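Local coordinates for butyryl-CoA dehydrogenase (Marinomonas mediterranea, PDB 6CXT), which belongs to the acyl-CoA dehydrogenase family of flavoproteins and binds flavin-adenine dinucleotide in a chain built of helical and beta domains, at residues D164-Y169 with P191-G196; F184-N189 with C217-D222. One frame throughout, in Å; residues are numbered along the deposited sequence.

Interaction 1: residues D164-Y169 with P191-G196; sequences DYYVVY and PGISVG
Tyr166 reaches from strand 165-171 across to strand 193-195 and meets Ile193 and Val195 with the outer half of its ring. The backbones stay well apart, with the CA atoms of Tyr166 and Ile193 10.1 Å from each other; the tyrosine covers part of the gap, and the branches of Ile193 and Val195 come to meet it. Its CG stands beside the backbone N and anti to the carbonyl carbon (chi1 -60°), which sends the ring toward the other strand. CE2 is the atom that meets Ile193, 4.1 Å from its CG2, with CD1 of the same isoleucine equally near; CG2 of Ile193, like CG2 of Val195, comes at the ring obliquely. The tightest spot lies farther out, where Tyr166 OH is 3.4 Å from Val195 CG2, an apolar neighbour for an oxygen that is hydrogen-bonded to the carbonyl of Gly160. Val212 of strand 209-220 and Arg188 back the buried tyrosine. The open side belongs to segment 191-196: Ser194 turns its CB away from segment 164-169 and is exposed, and Ile193 and Val195 are themselves partly exposed. Just 110 Å² is covered in all, by apolar contact without hydrogen bonds between the segments. Such facing of two separate beta sheets through inward side chains is characteristic of the middle beta domain of acyl-CoA dehydrogenases.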
ATOM      1  N   ASP B 164      35.234  -2.240  23.518  1.00 22.04           N
ATOM      2  CA  ASP B 164      36.046  -2.561  24.696  1.00 22.63           C
ATOM      3  C   ASP B 164      35.462  -3.733  25.467  1.00 23.59           C
ATOM      4  O   ASP B 164      36.195  -4.408  26.189  1.00 21.55           O
ATOM      5  CB  ASP B 164      36.192  -1.345  25.585  1.00 20.22           C
ATOM      6  CG  ASP B 164      36.936  -0.255  24.892  1.00 25.06           C
ATOM      7  OD1 ASP B 164      38.091  -0.496  24.494  1.00 24.14           O
ATOM      8  OD2 ASP B 164      36.357   0.825  24.664  1.00 22.94           O
ATOM      9  N   TYR B 165      34.167  -4.000  25.284  1.00 19.34           N
ATOM     10  CA  TYR B 165      33.468  -5.137  25.847  1.00 21.11           C
ATOM     11  C   TYR B 165      32.406  -5.643  24.891  1.00 22.02           C
ATOM     12  O   TYR B 165      31.818  -4.838  24.179  1.00 21.46           O
ATOM     13  CB  TYR B 165      32.690  -4.707  27.060  1.00 21.92           C
ATOM     14  CG  TYR B 165      33.533  -4.051  28.120  1.00 26.26           C
ATOM     15  CD1 TYR B 165      34.326  -4.834  29.015  1.00 27.19           C
ATOM     16  CD2 TYR B 165      33.530  -2.686  28.254  1.00 30.11           C
ATOM     17  CE1 TYR B 165      35.093  -4.224  29.991  1.00 29.15           C
ATOM     18  CE2 TYR B 165      34.284  -2.069  29.237  1.00 32.97           C
ATOM     19  CZ  TYR B 165      35.053  -2.842  30.102  1.00 30.74           C
ATOM     20  OH  TYR B 165      35.763  -2.163  31.067  1.00 34.64           O
ATOM     21  N   TYR B 166      32.201  -6.950  24.866  1.00 21.79           N
ATOM     22  CA  TYR B 166      31.086  -7.594  24.156  1.00 21.82           C
ATOM     23  C   TYR B 166      30.107  -8.143  25.145  1.00 24.20           C
ATOM     24  O   TYR B 166      30.505  -8.822  26.094  1.00 23.73           O
ATOM     25  CB  TYR B 166      31.570  -8.719  23.301  1.00 19.90           C
ATOM     26  CG  TYR B 166      32.543  -8.223  22.294  1.00 24.13           C
ATOM     27  CD1 TYR B 166      32.098  -7.585  21.104  1.00 21.62           C
ATOM     28  CD2 TYR B 166      33.925  -8.335  22.520  1.00 22.52           C
ATOM     29  CE1 TYR B 166      33.013  -7.109  20.148  1.00 19.56           C
ATOM     30  CE2 TYR B 166      34.852  -7.836  21.574  1.00 24.35           C
ATOM     31  CZ  TYR B 166      34.394  -7.240  20.393  1.00 23.51           C
ATOM     32  OH  TYR B 166      35.324  -6.724  19.512  1.00 19.81           O
ATOM     33  N   VAL B 167      28.813  -7.833  24.980  1.00 22.24           N
ATOM     34  CA  VAL B 167      27.786  -8.598  25.751  1.00 20.06           C
ATOM     35  C   VAL B 167      27.433  -9.775  24.863  1.00 22.28           C
ATOM     36  O   VAL B 167      26.858  -9.604  23.781  1.00 23.93           O
ATOM     37  CB  VAL B 167      26.573  -7.703  26.098  1.00 20.28           C
ATOM     38  CG1 VAL B 167      25.515  -8.473  26.857  1.00 20.29           C
ATOM     39  CG2 VAL B 167      27.029  -6.491  26.866  1.00 21.73           C
ATOM     40  N   VAL B 168      27.767 -10.985  25.294  1.00 20.85           N
ATOM     41  CA  VAL B 168      27.766 -12.154  24.424  1.00 21.68           C
ATOM     42  C   VAL B 168      26.757 -13.113  25.028  1.00 24.51           C
ATOM     43  O   VAL B 168      26.717 -13.249  26.250  1.00 23.92           O
ATOM     44  CB  VAL B 168      29.153 -12.802  24.410  1.00 22.65           C
ATOM     45  CG1 VAL B 168      29.196 -14.078  23.578  1.00 21.37           C
ATOM     46  CG2 VAL B 168      30.166 -11.794  23.901  1.00 20.93           C
ATOM     47  N   TYR B 169      25.941 -13.734  24.169  1.00 22.84           N
ATOM     48  CA  TYR B 169      24.888 -14.644  24.598  1.00 23.23           C
ATOM     49  C   TYR B 169      25.325 -16.003  24.098  1.00 23.19           C
ATOM     50  O   TYR B 169      25.665 -16.163  22.919  1.00 25.16           O
ATOM     51  CB  TYR B 169      23.469 -14.181  24.039  1.00 22.59           C
ATOM     52  CG  TYR B 169      23.015 -12.897  24.682  1.00 22.20           C
ATOM     53  CD1 TYR B 169      23.393 -11.645  24.165  1.00 21.12           C
ATOM     54  CD2 TYR B 169      22.193 -12.915  25.777  1.00 20.12           C
ATOM     55  CE1 TYR B 169      23.018 -10.475  24.791  1.00 20.91           C
ATOM     56  CE2 TYR B 169      21.787 -11.742  26.394  1.00 22.26           C
ATOM     57  CZ  TYR B 169      22.188 -10.532  25.888  1.00 21.33           C
ATOM     58  OH  TYR B 169      21.777  -9.392  26.519  1.00 21.42           O
ATOM     59  N   PRO B 191      42.278 -13.027  25.583  1.00 22.62           N
ATOM     60  CA  PRO B 191      42.853 -13.808  24.524  1.00 20.47           C
ATOM     61  C   PRO B 191      41.869 -14.727  23.868  1.00 22.22           C
ATOM     62  O   PRO B 191      41.065 -15.412  24.523  1.00 22.64           O
ATOM     63  CB  PRO B 191      43.963 -14.627  25.240  1.00 22.02           C
ATOM     64  CG  PRO B 191      44.402 -13.685  26.311  1.00 20.33           C
ATOM     65  CD  PRO B 191      43.065 -13.174  26.828  1.00 20.72           C
ATOM     66  N   GLY B 192      41.938 -14.760  22.546  1.00 19.66           N
ATOM     67  CA  GLY B 192      41.074 -15.652  21.771  1.00 20.39           C
ATOM     68  C   GLY B 192      39.984 -14.886  20.954  1.00 21.13           C
ATOM     69  O   GLY B 192      39.341 -15.480  20.087  1.00 23.38           O
ATOM     70  N   ILE B 193      39.803 -13.598  21.228  1.00 20.58           N
ATOM     71  CA  ILE B 193      38.936 -12.708  20.377  1.00 19.64           C
ATOM     72  C   ILE B 193      39.655 -12.283  19.079  1.00 19.74           C
ATOM     73  O   ILE B 193      40.801 -11.807  19.109  1.00 20.29           O
ATOM     74  CB  ILE B 193      38.461 -11.460  21.133  1.00 20.12           C
ATOM     75  CG1 ILE B 193      37.627 -11.873  22.332  1.00 19.54           C
ATOM     76  CG2 ILE B 193      37.688 -10.492  20.175  1.00 21.49           C
ATOM     77  CD1 ILE B 193      37.345 -10.698  23.244  1.00 19.63           C
ATOM     78  N   SER B 194      38.992 -12.473  17.935  1.00 19.99           N
ATOM     79  CA  SER B 194      39.453 -11.857  16.675  1.00 19.66           C
ATOM     80  C   SER B 194      38.197 -11.170  16.019  1.00 19.87           C
ATOM     81  O   SER B 194      37.043 -11.568  16.296  1.00 18.88           O
ATOM     82  CB  SER B 194      40.101 -12.849  15.754  1.00 19.99           C
ATOM     83  OG  SER B 194      39.172 -13.883  15.579  1.00 25.33           O
ATOM     84  N   VAL B 195      38.459 -10.090  15.291  1.00 18.42           N
ATOM     85  CA  VAL B 195      37.389  -9.256  14.764  1.00 17.46           C
ATOM     86  C   VAL B 195      37.741  -9.033  13.291  1.00 19.19           C
ATOM     87  O   VAL B 195      38.895  -8.649  12.959  1.00 19.74           O
ATOM     88  CB  VAL B 195      37.353  -7.917  15.523  1.00 19.99           C
ATOM     89  CG1 VAL B 195      36.220  -6.995  14.991  1.00 18.44           C
ATOM     90  CG2 VAL B 195      37.238  -8.106  17.046  1.00 18.81           C
ATOM     91  N   GLY B 196      36.763  -9.229  12.386  1.00 20.32           N
ATOM     92  CA  GLY B 196      36.985  -8.948  10.959  1.00 19.18           C
ATOM     93  C   GLY B 196      36.890  -7.449  10.695  1.00 18.30           C
ATOM     94  O   GLY B 196      36.400  -6.675  11.542  1.00 17.49           O
TER

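Interaction 2: residues F184-N189 with C217-D222; sequences FVVPRN and CTIHKD
Ile219 of strand 209-220 drops onto strand 181-187 and makes all the close contacts here, most of them apolar. Its CD1 lies 3.6 Å from Phe184 CD1 and 3.8 Å from Phe184 CB, approaching the ring obliquely near the root of the side chain. The same methyl is 4.2 Å from Val186 CG2, and the valine and isoleucine side chains cross at about a right angle. The second branch of the isoleucine works on the other flank, where CG2 is 4.3 Å from Pro187 CD. Ile219 CG1 sits between the backbone N and the carbonyl carbon (chi1 57°); the chain then runs on extended (chi2 170°), carrying CD1 to the phenylalanine, while CG2 is left for the valine and proline. The polar side of the contact is slight: Val185 O is buried 4.1 Å from Ile219 CD1 and has no partner in the model. The short segments 184-187 and 217-220 run at 116° to each other, their axes 8.2 Å apart at closest approach, as layers of different sheets. Around them, Leu150 of strand 147-158 touches both Val186 and Ile219, Tyr148 meets Phe184 edge-to-face, and strand 165-171 borders strand 181-187 within its own sheet.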
ATOM      1  N   PHE B 184      27.095 -12.854  29.106  1.00 23.49           N
ATOM      2  CA  PHE B 184      28.428 -12.563  29.672  1.00 25.62           C
ATOM      3  C   PHE B 184      28.936 -11.240  29.107  1.00 25.75           C
ATOM      4  O   PHE B 184      28.678 -10.929  27.939  1.00 26.45           O
ATOM      5  CB  PHE B 184      29.417 -13.635  29.175  1.00 24.81           C
ATOM      6  CG  PHE B 184      29.102 -15.023  29.652  1.00 27.05           C
ATOM      7  CD1 PHE B 184      29.549 -15.466  30.920  1.00 27.73           C
ATOM      8  CD2 PHE B 184      28.393 -15.907  28.837  1.00 26.63           C
ATOM      9  CE1 PHE B 184      29.278 -16.762  31.341  1.00 27.77           C
ATOM     10  CE2 PHE B 184      28.105 -17.210  29.257  1.00 30.49           C
ATOM     11  CZ  PHE B 184      28.571 -17.641  30.516  1.00 28.11           C
ATOM     12  N   VAL B 185      29.635 -10.473  29.918  1.00 23.50           N
ATOM     13  CA  VAL B 185      30.391  -9.314  29.441  1.00 23.60           C
ATOM     14  C   VAL B 185      31.805  -9.807  29.194  1.00 26.39           C
ATOM     15  O   VAL B 185      32.450 -10.317  30.125  1.00 25.71           O
ATOM     16  CB  VAL B 185      30.429  -8.202  30.492  1.00 25.89           C
ATOM     17  CG1 VAL B 185      31.334  -7.050  30.038  1.00 29.35           C
ATOM     18  CG2 VAL B 185      29.028  -7.686  30.783  1.00 28.91           C
ATOM     19  N   VAL B 186      32.284  -9.710  27.955  1.00 23.12           N
ATOM     20  CA  VAL B 186      33.570 -10.276  27.561  1.00 23.35           C
ATOM     21  C   VAL B 186      34.502  -9.097  27.237  1.00 23.71           C
ATOM     22  O   VAL B 186      34.290  -8.413  26.224  1.00 23.03           O
ATOM     23  CB  VAL B 186      33.444 -11.231  26.380  1.00 23.54           C
ATOM     24  CG1 VAL B 186      34.802 -11.817  25.970  1.00 23.54           C
ATOM     25  CG2 VAL B 186      32.450 -12.342  26.696  1.00 25.04           C
ATOM     26  N   PRO B 187      35.510  -8.850  28.056  1.00 21.20           N
ATOM     27  CA  PRO B 187      36.413  -7.759  27.715  1.00 20.33           C
ATOM     28  C   PRO B 187      37.173  -8.021  26.408  1.00 20.00           C
ATOM     29  O   PRO B 187      37.507  -9.124  26.101  1.00 19.78           O
ATOM     30  CB  PRO B 187      37.346  -7.671  28.924  1.00 21.72           C
ATOM     31  CG  PRO B 187      36.660  -8.410  30.002  1.00 21.66           C
ATOM     32  CD  PRO B 187      35.836  -9.461  29.340  1.00 22.07           C
ATOM     33  N   ARG B 188      37.395  -6.971  25.641  1.00 19.61           N
ATOM     34  CA  ARG B 188      38.108  -7.027  24.382  1.00 24.69           C
ATOM     35  C   ARG B 188      39.512  -7.652  24.509  1.00 33.43           C
ATOM     36  O   ARG B 188      39.886  -8.353  23.667  1.00 46.45           O
ATOM     37  CB  ARG B 188      38.204  -5.637  23.762  1.00 20.54           C
ATOM     38  CG  ARG B 188      38.841  -5.541  22.394  1.00 20.99           C
ATOM     39  CD  ARG B 188      38.242  -6.431  21.344  1.00 20.76           C
ATOM     40  NE  ARG B 188      38.750  -6.179  20.017  1.00 19.87           N
ATOM     41  CZ  ARG B 188      38.404  -5.166  19.255  1.00 20.69           C
ATOM     42  NH1 ARG B 188      37.556  -4.275  19.686  1.00 21.88           N
ATOM     43  NH2 ARG B 188      38.928  -5.050  18.060  1.00 19.56           N
ATOM     44  N   ASN B 189      40.232  -7.384  25.586  1.00 32.78           N
ATOM     45  CA  ASN B 189      41.569  -7.933  25.789  1.00 25.32           C
ATOM     46  C   ASN B 189      41.640  -9.435  26.138  1.00 24.36           C
ATOM     47  O   ASN B 189      42.685  -9.961  26.332  1.00 25.75           O
ATOM     48  CB  ASN B 189      42.367  -7.057  26.759  1.00 25.13           C
ATOM     49  CG  ASN B 189      42.597  -5.650  26.223  1.00 28.45           C
ATOM     50  OD1 ASN B 189      42.284  -5.379  25.105  1.00 28.55           O
ATOM     51  ND2 ASN B 189      43.116  -4.770  27.038  1.00 26.87           N
ATOM     52  N   CYS B 217      37.778 -18.456  24.795  1.00 26.40           N
ATOM     53  CA  CYS B 217      38.003 -17.270  25.572  1.00 22.63           C
ATOM     54  C   CYS B 217      37.643 -17.655  26.980  1.00 28.76           C
ATOM     55  O   CYS B 217      36.506 -18.100  27.227  1.00 31.45           O
ATOM     56  CB  CYS B 217      37.070 -16.122  25.102  1.00 23.15           C
ATOM     57  SG  CYS B 217      37.631 -15.509  23.508  1.00 27.13           S
ATOM     58  N   THR B 218      38.584 -17.427  27.904  1.00 26.65           N
ATOM     59  CA  THR B 218      38.354 -17.647  29.323  1.00 25.04           C
ATOM     60  C   THR B 218      38.008 -16.419  30.050  1.00 24.84           C
ATOM     61  O   THR B 218      38.767 -15.433  30.076  1.00 27.32           O
ATOM     62  CB  THR B 218      39.607 -18.361  29.932  1.00 26.50           C
ATOM     63  OG1 THR B 218      39.700 -19.606  29.252  1.00 28.71           O
ATOM     64  CG2 THR B 218      39.434 -18.575  31.426  1.00 29.05           C
ATOM     65  N   ILE B 219      36.853 -16.431  30.700  1.00 24.00           N
ATOM     66  CA  ILE B 219      36.534 -15.268  31.518  1.00 26.22           C
ATOM     67  C   ILE B 219      36.073 -15.682  32.932  1.00 26.35           C
ATOM     68  O   ILE B 219      35.457 -16.746  33.106  1.00 28.90           O
ATOM     69  CB  ILE B 219      35.404 -14.392  30.881  1.00 30.22           C
ATOM     70  CG1 ILE B 219      34.166 -15.256  30.661  1.00 28.41           C
ATOM     71  CG2 ILE B 219      35.836 -13.803  29.511  1.00 30.00           C
ATOM     72  CD1 ILE B 219      32.960 -14.430  30.279  1.00 32.99           C
ATOM     73  N   HIS B 220      36.315 -14.800  33.886  1.00 28.28           N
ATOM     74  CA  HIS B 220      35.915 -15.055  35.250  1.00 37.52           C
ATOM     75  C   HIS B 220      34.398 -15.018  35.341  1.00 40.35           C
ATOM     76  O   HIS B 220      33.750 -14.228  34.657  1.00 37.95           O
ATOM     77  CB  HIS B 220      36.512 -14.031  36.195  1.00 40.89           C
ATOM     78  CG  HIS B 220      36.368 -14.418  37.628  1.00 51.11           C
ATOM     79  ND1 HIS B 220      35.411 -13.875  38.454  1.00 52.91           N
ATOM     80  CD2 HIS B 220      37.023 -15.346  38.370  1.00 55.81           C
ATOM     81  CE1 HIS B 220      35.495 -14.434  39.649  1.00 57.86           C
ATOM     82  NE2 HIS B 220      36.466 -15.328  39.625  1.00 53.53           N
ATOM     83  N   LYS B 221      33.840 -15.871  36.190  1.00 38.37           N
ATOM     84  CA  LYS B 221      32.392 -15.944  36.379  1.00 38.29           C
ATOM     85  C   LYS B 221      31.752 -14.632  36.823  1.00 32.96           C
ATOM     86  O   LYS B 221      30.573 -14.445  36.555  1.00 36.52           O
ATOM     87  CB  LYS B 221      32.016 -17.067  37.356  1.00 43.82           C
ATOM     88  CG  LYS B 221      32.392 -16.742  38.795  1.00 43.01           C
ATOM     89  CD  LYS B 221      31.958 -17.855  39.730  1.00 45.41           C
ATOM     90  CE  LYS B 221      32.415 -17.541  41.145  1.00 51.97           C
ATOM     91  NZ  LYS B 221      32.054 -18.682  42.022  1.00 51.19           N
ATOM     92  N   ASP B 222      32.487 -13.719  37.464  1.00 30.35           N
ATOM     93  CA  ASP B 222      31.907 -12.432  37.834  1.00 32.73           C
ATOM     94  C   ASP B 222      31.525 -11.582  36.600  1.00 31.35           C
ATOM     95  O   ASP B 222      30.901 -10.549  36.747  1.00 31.31           O
ATOM     96  CB  ASP B 222      32.865 -11.600  38.691  1.00 36.56           C
ATOM     97  CG  ASP B 222      33.148 -12.233  40.079  1.00 48.67           C
ATOM     98  OD1 ASP B 222      32.511 -13.261  40.471  1.00 46.23           O
ATOM     99  OD2 ASP B 222      34.035 -11.689  40.775  1.00 45.64           O
TER

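How the interactions relate
Both interactions join the same two sheets: strands 165-171 and 181-187 are neighbours in one, strands 193-195 and 209-220 in the other, and the paired segments alternate along the chain. Interaction 2 is the more buried, with four of its five touching residues enclosed and aliphatic branches and one phenylalanine ring doing nearly all the work. Interaction 1 is smaller and lies closer to the flavin; one tyrosine crosses to partly exposed residues and carries a hydroxyl whose hydrogen bond goes to Gly160, outside both segments. The two meet: Tyr166 O and Val168 N probably hydrogen-bond to Val186 N and Phe184 O, respectively, within the shared sheet, while Ile193 CD1 packs against Pro187 O between the layers.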